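Side-chain contacts in ribonuclease (Nicotiana glutinosa, PDB 1IYB), which probably cleaves RNA as a ribonuclease of the T2 family and binds guanosine-5'-monophosphate in a pocket: residues G41-W46 with S95-K100; S62-S67 with G113-A118; Q78-L83 with S91-H96. All coordinates share one frame; numbering follows the deposited sequence.

Contact 1: G41-W46 with S95-K100; sequences GIHGLW and SHEWEK. With 5GP (guanosine-5'-monophosphate), chain C.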
loop_
_atom_site.group_PDB
_atom_site.type_symbol
_atom_site.label_atom_id
_atom_site.label_comp_id
_atom_site.label_asym_id
_atom_site.label_seq_id
_atom_site.Cartn_x
_atom_site.Cartn_y
_atom_site.Cartn_z
ATOM N N GLY A 41 -4.614 -22.121 -5.878
ATOM C CA GLY A 41 -4.749 -21.927 -4.445
ATOM C C GLY A 41 -5.281 -20.527 -4.206
ATOM O O GLY A 41 -5.130 -19.652 -5.058
ATOM N N ILE A 42 -5.921 -20.310 -3.064
ATOM C CA ILE A 42 -6.455 -18.992 -2.739
ATOM C C ILE A 42 -5.320 -18.009 -2.459
ATOM O O ILE A 42 -4.339 -18.358 -1.807
ATOM C CB ILE A 42 -7.329 -19.038 -1.459
ATOM C CG1 ILE A 42 -8.539 -19.949 -1.674
ATOM C CG2 ILE A 42 -7.771 -17.624 -1.078
ATOM C CD1 ILE A 42 -9.288 -20.271 -0.395
ATOM N N HIS A 43 -5.429 -16.794 -2.983
ATOM C CA HIS A 43 -4.442 -15.777 -2.658
ATOM C C HIS A 43 -5.174 -14.946 -1.603
ATOM O O HIS A 43 -4.687 -14.783 -0.485
ATOM C CB HIS A 43 -4.062 -14.908 -3.862
ATOM C CG HIS A 43 -2.994 -13.903 -3.552
ATOM N ND1 HIS A 43 -2.257 -13.269 -4.530
ATOM C CD2 HIS A 43 -2.548 -13.413 -2.370
ATOM C CE1 HIS A 43 -1.404 -12.434 -3.963
ATOM N NE2 HIS A 43 -1.561 -12.502 -2.653
ATOM N N GLY A 44 -6.363 -14.453 -1.953
ATOM C CA GLY A 44 -7.148 -13.686 -1.001
ATOM C C GLY A 44 -8.459 -13.135 -1.534
ATOM O O GLY A 44 -8.772 -13.279 -2.719
ATOM N N LEU A 45 -9.230 -12.526 -0.634
ATOM C CA LEU A 45 -10.519 -11.894 -0.945
ATOM C C LEU A 45 -10.220 -10.416 -0.689
ATOM O O LEU A 45 -10.057 -9.987 0.460
ATOM C CB LEU A 45 -11.613 -12.409 -0.002
ATOM C CG LEU A 45 -13.056 -11.964 -0.270
ATOM C CD1 LEU A 45 -13.475 -12.332 -1.690
ATOM C CD2 LEU A 45 -13.981 -12.633 0.743
ATOM N N TRP A 46 -10.152 -9.644 -1.766
ATOM C CA TRP A 46 -9.755 -8.244 -1.680
ATOM C C TRP A 46 -10.769 -7.137 -1.906
ATOM O O TRP A 46 -11.283 -6.976 -3.014
ATOM C CB TRP A 46 -8.617 -7.980 -2.667
ATOM C CG TRP A 46 -7.436 -8.902 -2.598
ATOM C CD1 TRP A 46 -7.098 -9.742 -1.576
ATOM C CD2 TRP A 46 -6.397 -9.025 -3.579
ATOM N NE1 TRP A 46 -5.912 -10.376 -1.858
ATOM C CE2 TRP A 46 -5.460 -9.956 -3.081
ATOM C CE3 TRP A 46 -6.167 -8.437 -4.831
ATOM C CZ2 TRP A 46 -4.309 -10.314 -3.791
ATOM C CZ3 TRP A 46 -5.026 -8.791 -5.536
ATOM C CH2 TRP A 46 -4.110 -9.722 -5.014
ATOM N N SER A 95 -2.533 -14.460 7.995
ATOM C CA SER A 95 -2.547 -13.269 8.841
ATOM C C SER A 95 -2.415 -12.022 7.973
ATOM O O SER A 95 -3.130 -11.043 8.168
ATOM C CB SER A 95 -1.397 -13.308 9.850
ATOM O OG SER A 95 -1.357 -12.108 10.610
ATOM N N HIS A 96 -1.495 -12.070 7.015
ATOM C CA HIS A 96 -1.274 -10.950 6.108
ATOM C C HIS A 96 -2.539 -10.605 5.323
ATOM O O HIS A 96 -2.895 -9.436 5.181
ATOM C CB HIS A 96 -0.140 -11.284 5.133
ATOM C CG HIS A 96 0.013 -10.288 4.027
ATOM N ND1 HIS A 96 0.543 -9.032 4.223
ATOM C CD2 HIS A 96 -0.327 -10.353 2.717
ATOM C CE1 HIS A 96 0.523 -8.364 3.082
ATOM N NE2 HIS A 96 -0.001 -9.143 2.153
ATOM N N GLU A 97 -3.217 -11.621 4.805
ATOM C CA GLU A 97 -4.426 -11.375 4.037
ATOM C C GLU A 97 -5.533 -10.777 4.898
ATOM O O GLU A 97 -6.273 -9.900 4.442
ATOM C CB GLU A 97 -4.890 -12.667 3.353
ATOM C CG GLU A 97 -3.932 -13.122 2.252
ATOM C CD GLU A 97 -3.797 -12.102 1.128
ATOM O OE1 GLU A 97 -2.653 -11.821 0.705
ATOM O OE2 GLU A 97 -4.837 -11.586 0.662
ATOM N N TRP A 98 -5.651 -11.224 6.145
ATOM C CA TRP A 98 -6.679 -10.655 7.004
ATOM C C TRP A 98 -6.364 -9.207 7.362
ATOM O O TRP A 98 -7.216 -8.326 7.241
ATOM C CB TRP A 98 -6.850 -11.449 8.306
ATOM C CG TRP A 98 -7.659 -10.665 9.303
ATOM C CD1 TRP A 98 -7.184 -9.953 10.370
ATOM C CD2 TRP A 98 -9.061 -10.376 9.225
ATOM N NE1 TRP A 98 -8.198 -9.232 10.951
ATOM C CE2 TRP A 98 -9.363 -9.472 10.269
ATOM C CE3 TRP A 98 -10.092 -10.790 8.370
ATOM C CZ2 TRP A 98 -10.653 -8.972 10.482
ATOM C CZ3 TRP A 98 -11.379 -10.290 8.580
ATOM C CH2 TRP A 98 -11.645 -9.389 9.628
ATOM N N GLU A 99 -5.138 -8.962 7.805
ATOM C CA GLU A 99 -4.758 -7.617 8.210
ATOM C C GLU A 99 -4.738 -6.590 7.086
ATOM O O GLU A 99 -5.159 -5.450 7.278
ATOM C CB GLU A 99 -3.418 -7.673 8.947
ATOM C CG GLU A 99 -3.531 -8.543 10.196
ATOM C CD GLU A 99 -2.363 -8.412 11.153
ATOM O OE1 GLU A 99 -2.412 -9.070 12.219
ATOM O OE2 GLU A 99 -1.407 -7.664 10.848
ATOM N N LYS A 100 -4.280 -6.983 5.904
ATOM C CA LYS A 100 -4.240 -6.044 4.784
ATOM C C LYS A 100 -5.579 -5.876 4.071
ATOM O O LYS A 100 -5.952 -4.763 3.692
ATOM C CB LYS A 100 -3.194 -6.475 3.751
ATOM C CG LYS A 100 -3.136 -5.556 2.527
ATOM C CD LYS A 100 -2.018 -5.947 1.564
ATOM C CE LYS A 100 -1.930 -4.966 0.394
ATOM N NZ LYS A 100 -0.822 -5.287 -0.558
HETATM P P 5GP C . -1.426 -8.978 -1.425
HETATM O O1P 5GP C . -1.677 -7.535 -1.369
HETATM O O2P 5GP C . -2.547 -9.781 -0.795
HETATM O O3P 5GP C . -1.173 -9.432 -2.905
HETATM O "O5'" 5GP C . -0.054 -9.419 -0.647
HETATM C "C5'" 5GP C . 0.474 -10.794 -0.732
HETATM C "C4'" 5GP C . 1.777 -11.031 0.069
HETATM O "O4'" 5GP C . 1.599 -12.333 0.785
HETATM C "C3'" 5GP C . 3.096 -11.230 -0.673
HETATM O "O3'" 5GP C . 3.762 -10.019 -0.997
HETATM C "C2'" 5GP C . 3.945 -12.090 0.270
HETATM O "O2'" 5GP C . 4.685 -11.292 1.219
HETATM C "C1'" 5GP C . 2.907 -12.979 0.934
HETATM N N9 5GP C . 2.841 -14.431 0.573
HETATM C C8 5GP C . 3.080 -15.542 1.351
HETATM N N7 5GP C . 2.835 -16.700 0.775
HETATM C C5 5GP C . 2.396 -16.305 -0.505
HETATM C C6 5GP C . 1.978 -17.129 -1.602
HETATM O O6 5GP C . 1.918 -18.352 -1.652
HETATM N N1 5GP C . 1.604 -16.341 -2.735
HETATM C C2 5GP C . 1.642 -14.948 -2.763
HETATM N N2 5GP C . 1.247 -14.411 -3.936
HETATM N N3 5GP C . 2.033 -14.172 -1.734
HETATM C C4 5GP C . 2.397 -14.921 -0.637
#
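Glu97 and Trp46 make the one hydrogen bond between strand 41-46 and helix 95-100, and the dense side of the contact forms round it. Trp46 NE1 donates to Glu97 OE2 over 3.0 Å with an N-H...O angle of 148°, reaching the syn side of the carboxylate close to its plane and lying nearly in the plane of its own indole. The glutamate chain, CG anti to the carbonyl carbon (chi1 -68°) and bent at chi2, folds its head onto the strand. Glu97 OE2 thereby packs 3.5 Å from Gly44 CA, where a beta carbon would collide with it. Glu97 OE1 lies at the edge of the His43 imidazole, 3.5 Å from His43 CD2. That imidazole is sandwiched: Trp46 CZ2 sits over the centre of one face, and N2 of the guanine over the rim of the other, while Gln176 takes its ND1. HGLW in the strand and HEWEK in the helix belong to the two signature motifs of the ribonuclease T2 family, and a classic beta bulge at His43 and Gly44, both facing Val14, shapes the strand here. With an alanine here in place of Trp46, Glu97 OE2 is likely to lose its N-H donor and the His43 ring the indole packed on one face. The looser, partly exposed side is bridged by the nucleotide instead. His96 NE2 donates to O5' of the ligand at 2.8 Å, and the extended chain of Lys100 brings NZ to 2.5 Å from phosphate oxygen O1P; neither side chain touches the strand.

Contact 2: S62-S67 with G113-A118; sequences SPYDQS and GYFKKA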
loop_
_atom_site.group_PDB
_atom_site.type_symbol
_atom_site.label_atom_id
_atom_site.label_comp_id
_atom_site.label_asym_id
_atom_site.label_seq_id
_atom_site.Cartn_x
_atom_site.Cartn_y
_atom_site.Cartn_z
ATOM N N SER A 62 -7.565 -4.898 15.048
ATOM C CA SER A 62 -8.234 -6.145 14.715
ATOM C C SER A 62 -7.181 -7.101 14.163
ATOM O O SER A 62 -7.224 -7.488 12.996
ATOM C CB SER A 62 -9.325 -5.909 13.675
ATOM O OG SER A 62 -9.909 -7.135 13.271
ATOM N N PRO A 63 -6.209 -7.485 14.998
ATOM C CA PRO A 63 -5.155 -8.399 14.551
ATOM C C PRO A 63 -5.673 -9.804 14.262
ATOM O O PRO A 63 -6.684 -10.229 14.814
ATOM C CB PRO A 63 -4.165 -8.369 15.713
ATOM C CG PRO A 63 -5.053 -8.189 16.889
ATOM C CD PRO A 63 -6.031 -7.133 16.419
ATOM N N TYR A 64 -4.976 -10.512 13.377
ATOM C CA TYR A 64 -5.345 -11.878 13.030
ATOM C C TYR A 64 -5.350 -12.724 14.304
ATOM O O TYR A 64 -4.437 -12.620 15.128
ATOM C CB TYR A 64 -4.334 -12.445 12.030
ATOM C CG TYR A 64 -4.531 -13.904 11.682
ATOM C CD1 TYR A 64 -5.659 -14.334 10.981
ATOM C CD2 TYR A 64 -3.576 -14.855 12.040
ATOM C CE1 TYR A 64 -5.828 -15.677 10.642
ATOM C CE2 TYR A 64 -3.736 -16.198 11.707
ATOM C CZ TYR A 64 -4.861 -16.601 11.008
ATOM O OH TYR A 64 -5.013 -17.926 10.660
ATOM N N ASP A 65 -6.382 -13.548 14.458
ATOM C CA ASP A 65 -6.530 -14.424 15.623
ATOM C C ASP A 65 -6.905 -15.811 15.107
ATOM O O ASP A 65 -8.084 -16.112 14.913
ATOM C CB ASP A 65 -7.636 -13.886 16.538
ATOM C CG ASP A 65 -7.802 -14.707 17.804
ATOM O OD1 ASP A 65 -8.714 -14.387 18.599
ATOM O OD2 ASP A 65 -7.026 -15.664 18.008
ATOM N N GLN A 66 -5.903 -16.658 14.889
ATOM C CA GLN A 66 -6.162 -17.988 14.353
ATOM C C GLN A 66 -7.150 -18.826 15.161
ATOM O O GLN A 66 -7.805 -19.708 14.611
ATOM C CB GLN A 66 -4.846 -18.751 14.155
ATOM C CG GLN A 66 -5.025 -20.113 13.489
ATOM C CD GLN A 66 -3.801 -20.569 12.709
ATOM O OE1 GLN A 66 -3.436 -21.746 12.745
ATOM N NE2 GLN A 66 -3.176 -19.648 11.986
ATOM N N SER A 67 -7.282 -18.553 16.456
ATOM C CA SER A 67 -8.221 -19.322 17.269
ATOM C C SER A 67 -9.665 -19.134 16.791
ATOM O O SER A 67 -10.508 -20.011 16.985
ATOM C CB SER A 67 -8.106 -18.931 18.747
ATOM O OG SER A 67 -8.579 -17.615 18.973
ATOM N N GLY A 113 -16.028 -15.434 9.264
ATOM C CA GLY A 113 -16.826 -15.237 8.065
ATOM C C GLY A 113 -16.006 -14.941 6.822
ATOM O O GLY A 113 -16.359 -15.365 5.721
ATOM N N TYR A 114 -14.913 -14.205 7.002
ATOM C CA TYR A 114 -14.023 -13.840 5.904
ATOM C C TYR A 114 -13.354 -15.082 5.317
ATOM O O TYR A 114 -13.426 -15.330 4.112
ATOM C CB TYR A 114 -12.948 -12.867 6.404
ATOM C CG TYR A 114 -11.917 -12.480 5.364
ATOM C CD1 TYR A 114 -12.204 -11.524 4.388
ATOM C CD2 TYR A 114 -10.657 -13.083 5.348
ATOM C CE1 TYR A 114 -11.257 -11.177 3.418
ATOM C CE2 TYR A 114 -9.708 -12.747 4.385
ATOM C CZ TYR A 114 -10.014 -11.794 3.425
ATOM O OH TYR A 114 -9.072 -11.472 2.471
ATOM N N PHE A 115 -12.688 -15.856 6.168
ATOM C CA PHE A 115 -12.018 -17.058 5.700
ATOM C C PHE A 115 -13.006 -18.092 5.182
ATOM O O PHE A 115 -12.723 -18.780 4.202
ATOM C CB PHE A 115 -11.128 -17.635 6.804
ATOM C CG PHE A 115 -9.881 -16.831 7.034
ATOM C CD1 PHE A 115 -9.838 -15.832 8.006
ATOM C CD2 PHE A 115 -8.769 -17.021 6.221
ATOM C CE1 PHE A 115 -8.699 -15.031 8.159
ATOM C CE2 PHE A 115 -7.631 -16.228 6.364
ATOM C CZ PHE A 115 -7.597 -15.232 7.334
ATOM N N LYS A 116 -14.168 -18.199 5.821
ATOM C CA LYS A 116 -15.175 -19.152 5.362
ATOM C C LYS A 116 -15.673 -18.772 3.964
ATOM O O LYS A 116 -15.839 -19.635 3.100
ATOM C CB LYS A 116 -16.358 -19.206 6.336
ATOM C CG LYS A 116 -17.569 -19.971 5.806
ATOM C CD LYS A 116 -18.721 -19.949 6.801
ATOM C CE LYS A 116 -20.051 -20.274 6.124
ATOM N NZ LYS A 116 -20.012 -21.560 5.377
ATOM N N LYS A 117 -15.916 -17.485 3.737
ATOM C CA LYS A 117 -16.391 -17.050 2.431
ATOM C C LYS A 117 -15.353 -17.378 1.359
ATOM O O LYS A 117 -15.697 -17.850 0.274
ATOM C CB LYS A 117 -16.681 -15.544 2.430
ATOM C CG LYS A 117 -17.202 -15.022 1.096
ATOM C CD LYS A 117 -18.561 -15.607 0.748
ATOM C CE LYS A 117 -19.029 -15.126 -0.617
ATOM N NZ LYS A 117 -20.430 -15.552 -0.908
ATOM N N ALA A 118 -14.083 -17.126 1.660
ATOM C CA ALA A 118 -13.020 -17.412 0.703
ATOM C C ALA A 118 -12.995 -18.904 0.373
ATOM O O ALA A 118 -12.828 -19.291 -0.784
ATOM C CB ALA A 118 -11.674 -16.976 1.271
#
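Tyr64 and Phe115 meet obliquely, neither as a stack nor as an edge-to-face pair, and join the loop between strand 41-48 and helix 73-79 to helix 111-124. Their ring planes are inclined at 60°, their centroids lie 5.8 Å apart, and the two side chains cross at about a right angle. Few atoms touch: Tyr64 CE1 approaches Phe115 CZ to 3.8 Å, with CE1 of the phenylalanine hardly farther off. Phe115 leaves helix 113-118 with its CB directed at the loop and CG anti to the carbonyl carbon (chi1 -73°), which carries the ring out toward the tyrosine. Tyr114 CD2 lies over one of its faces and the ring meets Trp80, with Val69, Leu72 and Met76 also against it. Tyr64 rests on Trp94 and Ser95 of helix 91-102 and is steadied from within the loop: Gln66 N lies above the rim of one ring face, and Gln66 NE2 makes a weak hydrogen bond of 2.8 Å to Tyr64 OH while also bonding Ser91 OG. Asp65 OD2 closes an Asx turn, reached by Ser67 OG at 2.7 Å and Ser67 N at 3.3 Å from the same face of the carboxylate. Polar attachment of the loop to the helix comes from Gln111, which binds Asp65 N and Pro63 O. Between the rings, a few carbon-carbon contacts without a hydrogen bond give a nondirectional apolar contact that does not by itself fix their angle.

Contact 3: Q78-L83 with S91-H96; sequences QNWPTL and SAFWSH. With 5GP (guanosine-5'-monophosphate), chain C.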
loop_
_atom_site.group_PDB
_atom_site.type_symbol
_atom_site.label_atom_id
_atom_site.label_comp_id
_atom_site.label_asym_id
_atom_site.label_seq_id
_atom_site.Cartn_x
_atom_site.Cartn_y
_atom_site.Cartn_z
ATOM N N GLN A 78 -5.290 -27.046 2.896
ATOM C CA GLN A 78 -5.410 -27.650 1.576
ATOM C C GLN A 78 -5.664 -26.653 0.451
ATOM O O GLN A 78 -5.122 -26.803 -0.646
ATOM C CB GLN A 78 -6.536 -28.689 1.574
ATOM C CG GLN A 78 -6.287 -29.859 2.504
ATOM C CD GLN A 78 -4.936 -30.501 2.262
ATOM O OE1 GLN A 78 -4.621 -30.895 1.141
ATOM N NE2 GLN A 78 -4.130 -30.605 3.314
ATOM N N ASN A 79 -6.466 -25.628 0.730
ATOM C CA ASN A 79 -6.844 -24.656 -0.288
ATOM C C ASN A 79 -6.183 -23.287 -0.307
ATOM O O ASN A 79 -6.351 -22.536 -1.273
ATOM C CB ASN A 79 -8.359 -24.450 -0.245
ATOM C CG ASN A 79 -9.122 -25.705 -0.594
ATOM O OD1 ASN A 79 -9.491 -26.494 0.279
ATOM N ND2 ASN A 79 -9.351 -25.905 -1.882
ATOM N N TRP A 80 -5.440 -22.961 0.744
ATOM C CA TRP A 80 -4.784 -21.656 0.851
ATOM C C TRP A 80 -3.318 -21.831 1.254
ATOM O O TRP A 80 -2.860 -21.239 2.231
ATOM C CB TRP A 80 -5.510 -20.833 1.916
ATOM C CG TRP A 80 -5.425 -19.346 1.772
ATOM C CD1 TRP A 80 -4.355 -18.607 1.352
ATOM C CD2 TRP A 80 -6.451 -18.409 2.111
ATOM N NE1 TRP A 80 -4.655 -17.261 1.411
ATOM C CE2 TRP A 80 -5.935 -17.114 1.874
ATOM C CE3 TRP A 80 -7.762 -18.540 2.594
ATOM C CZ2 TRP A 80 -6.685 -15.957 2.105
ATOM C CZ3 TRP A 80 -8.506 -17.394 2.822
ATOM C CH2 TRP A 80 -7.964 -16.116 2.577
ATOM N N PRO A 81 -2.558 -22.640 0.504
ATOM C CA PRO A 81 -1.151 -22.835 0.866
ATOM C C PRO A 81 -0.253 -21.633 0.620
ATOM O O PRO A 81 -0.533 -20.794 -0.242
ATOM C CB PRO A 81 -0.738 -24.027 0.006
ATOM C CG PRO A 81 -1.548 -23.818 -1.241
ATOM C CD PRO A 81 -2.913 -23.438 -0.686
ATOM N N THR A 82 0.826 -21.559 1.391
ATOM C CA THR A 82 1.809 -20.499 1.226
ATOM C C THR A 82 2.977 -21.108 0.453
ATOM O O THR A 82 3.358 -22.259 0.690
ATOM C CB THR A 82 2.326 -19.954 2.576
ATOM O OG1 THR A 82 3.336 -18.969 2.325
ATOM C CG2 THR A 82 2.924 -21.072 3.428
ATOM N N LEU A 83 3.522 -20.344 -0.487
ATOM C CA LEU A 83 4.639 -20.812 -1.295
ATOM C C LEU A 83 5.872 -19.934 -1.097
ATOM O O LEU A 83 6.817 -19.993 -1.878
ATOM C CB LEU A 83 4.240 -20.841 -2.774
ATOM C CG LEU A 83 3.161 -21.864 -3.132
ATOM C CD1 LEU A 83 2.709 -21.660 -4.571
ATOM C CD2 LEU A 83 3.710 -23.272 -2.938
ATOM N N SER A 91 0.195 -19.720 8.290
ATOM C CA SER A 91 -0.295 -18.675 9.193
ATOM C C SER A 91 0.144 -17.245 8.873
ATOM O O SER A 91 -0.653 -16.317 8.998
ATOM C CB SER A 91 0.084 -19.008 10.638
ATOM O OG SER A 91 -0.602 -20.164 11.082
ATOM N N ALA A 92 1.399 -17.056 8.475
ATOM C CA ALA A 92 1.880 -15.714 8.149
ATOM C C ALA A 92 1.141 -15.176 6.926
ATOM O O ALA A 92 0.834 -13.985 6.840
ATOM C CB ALA A 92 3.384 -15.737 7.887
ATOM N N PHE A 93 0.853 -16.065 5.981
ATOM C CA PHE A 93 0.153 -15.692 4.759
ATOM C C PHE A 93 -1.297 -15.331 5.096
ATOM O O PHE A 93 -1.796 -14.283 4.679
ATOM C CB PHE A 93 0.222 -16.868 3.772
ATOM C CG PHE A 93 -0.314 -16.568 2.389
ATOM C CD1 PHE A 93 -0.377 -15.268 1.898
ATOM C CD2 PHE A 93 -0.710 -17.614 1.559
ATOM C CE1 PHE A 93 -0.823 -15.013 0.600
ATOM C CE2 PHE A 93 -1.158 -17.373 0.259
ATOM C CZ PHE A 93 -1.216 -16.067 -0.222
ATOM N N TRP A 94 -1.963 -16.187 5.866
ATOM C CA TRP A 94 -3.352 -15.937 6.247
ATOM C C TRP A 94 -3.477 -14.661 7.079
ATOM O O TRP A 94 -4.408 -13.866 6.888
ATOM C CB TRP A 94 -3.916 -17.138 7.019
ATOM C CG TRP A 94 -3.755 -18.422 6.259
ATOM C CD1 TRP A 94 -3.795 -18.575 4.902
ATOM C CD2 TRP A 94 -3.507 -19.724 6.803
ATOM N NE1 TRP A 94 -3.581 -19.891 4.566
ATOM C CE2 TRP A 94 -3.401 -20.619 5.712
ATOM C CE3 TRP A 94 -3.363 -20.222 8.105
ATOM C CZ2 TRP A 94 -3.158 -21.986 5.881
ATOM C CZ3 TRP A 94 -3.121 -21.584 8.273
ATOM C CH2 TRP A 94 -3.021 -22.447 7.164
ATOM N N SER A 95 -2.533 -14.460 7.995
ATOM C CA SER A 95 -2.547 -13.269 8.841
ATOM C C SER A 95 -2.415 -12.022 7.973
ATOM O O SER A 95 -3.130 -11.043 8.168
ATOM C CB SER A 95 -1.397 -13.308 9.850
ATOM O OG SER A 95 -1.357 -12.108 10.610
ATOM N N HIS A 96 -1.495 -12.070 7.015
ATOM C CA HIS A 96 -1.274 -10.950 6.108
ATOM C C HIS A 96 -2.539 -10.605 5.323
ATOM O O HIS A 96 -2.895 -9.436 5.181
ATOM C CB HIS A 96 -0.140 -11.284 5.133
ATOM C CG HIS A 96 0.013 -10.288 4.027
ATOM N ND1 HIS A 96 0.543 -9.032 4.223
ATOM C CD2 HIS A 96 -0.327 -10.353 2.717
ATOM C CE1 HIS A 96 0.523 -8.364 3.082
ATOM N NE2 HIS A 96 -0.001 -9.143 2.153
HETATM P P 5GP C . -1.426 -8.978 -1.425
HETATM O O1P 5GP C . -1.677 -7.535 -1.369
HETATM O O2P 5GP C . -2.547 -9.781 -0.795
HETATM O O3P 5GP C . -1.173 -9.432 -2.905
HETATM O "O5'" 5GP C . -0.054 -9.419 -0.647
HETATM C "C5'" 5GP C . 0.474 -10.794 -0.732
HETATM C "C4'" 5GP C . 1.777 -11.031 0.069
HETATM O "O4'" 5GP C . 1.599 -12.333 0.785
HETATM C "C3'" 5GP C . 3.096 -11.230 -0.673
HETATM O "O3'" 5GP C . 3.762 -10.019 -0.997
HETATM C "C2'" 5GP C . 3.945 -12.090 0.270
HETATM O "O2'" 5GP C . 4.685 -11.292 1.219
HETATM C "C1'" 5GP C . 2.907 -12.979 0.934
HETATM N N9 5GP C . 2.841 -14.431 0.573
HETATM C C8 5GP C . 3.080 -15.542 1.351
HETATM N N7 5GP C . 2.835 -16.700 0.775
HETATM C C5 5GP C . 2.396 -16.305 -0.505
HETATM C C6 5GP C . 1.978 -17.129 -1.602
HETATM O O6 5GP C . 1.918 -18.352 -1.652
HETATM N N1 5GP C . 1.604 -16.341 -2.735
HETATM C C2 5GP C . 1.642 -14.948 -2.763
HETATM N N2 5GP C . 1.247 -14.411 -3.936
HETATM N N3 5GP C . 2.033 -14.172 -1.734
HETATM C C4 5GP C . 2.397 -14.921 -0.637
#
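The guanine site of this ribonuclease is backed by an aromatic cluster of Trp80, Phe93 and Trp94, which joins segment 78-83 to helix 91-96. Phe93 offers two faces to two different partners. Over the centre of one lies the purine, with CE1 of Phe93 3.5 Å from C4 of the nucleotide; against the other comes the edge of Trp80, in an offset edge-to-face pair whose planes are perpendicular and whose centroids, taken from the indole's five-membered ring, are 5.0 Å apart. Trp80 in turn receives on its own face the edge of Trp94, five-membered ring to five-membered ring, at 4.5 Å between centroids and 73° between planes. The same edge carries a polar link: Trp94 NE1 donates to Trp80 O at 2.8 Å and 155°, in the carbonyl plane and on a lone pair, which, with the ring contact, helps to fix the rotation of the Trp94 indole. The segment also reads the base. With chi1 at 177°, Thr82 swings OG1 away from its own nitrogen and donates to N7 of the purine over 2.8 Å, and Leu83 N reaches O6 at the same 2.8 Å. An N-H facing O6 suits guanine, and would probably suit adenine less, which carries an amino donor there. Behind the cluster, Trp80 rests on Ala118 and Phe115 of helix 111-124 and makes a weak hydrogen bond from NE1 to His43 O of strand 41-48, while Trp94 packs on Ile73 and Met76 of helix 73-79.

In the fold
Helix 91-102 is the common element: contacts 1 and 3 both draw on it, share Ser95 and His96, and have centres about 8 Å apart. Together they hold opposite ends of the nucleotide, contact 1 mainly the phosphate end, though His43 also lies against the guanine, and contact 3 mainly the base; their pocket walls meet where His43 CD2 lies 3.7 Å from Phe93 CZ. Contact 2 stands back from the ligand, the side chain of Phe115 being about 11 Å from it. Its centre is about 9 Å from that of contact 1, where Tyr114 OH probably hydrogen-bonds Leu45 O (2.7 Å). Toward contact 3, Phe115 CD2 packs 3.4 Å from Trp80 CZ3, extending the aromatic cluster.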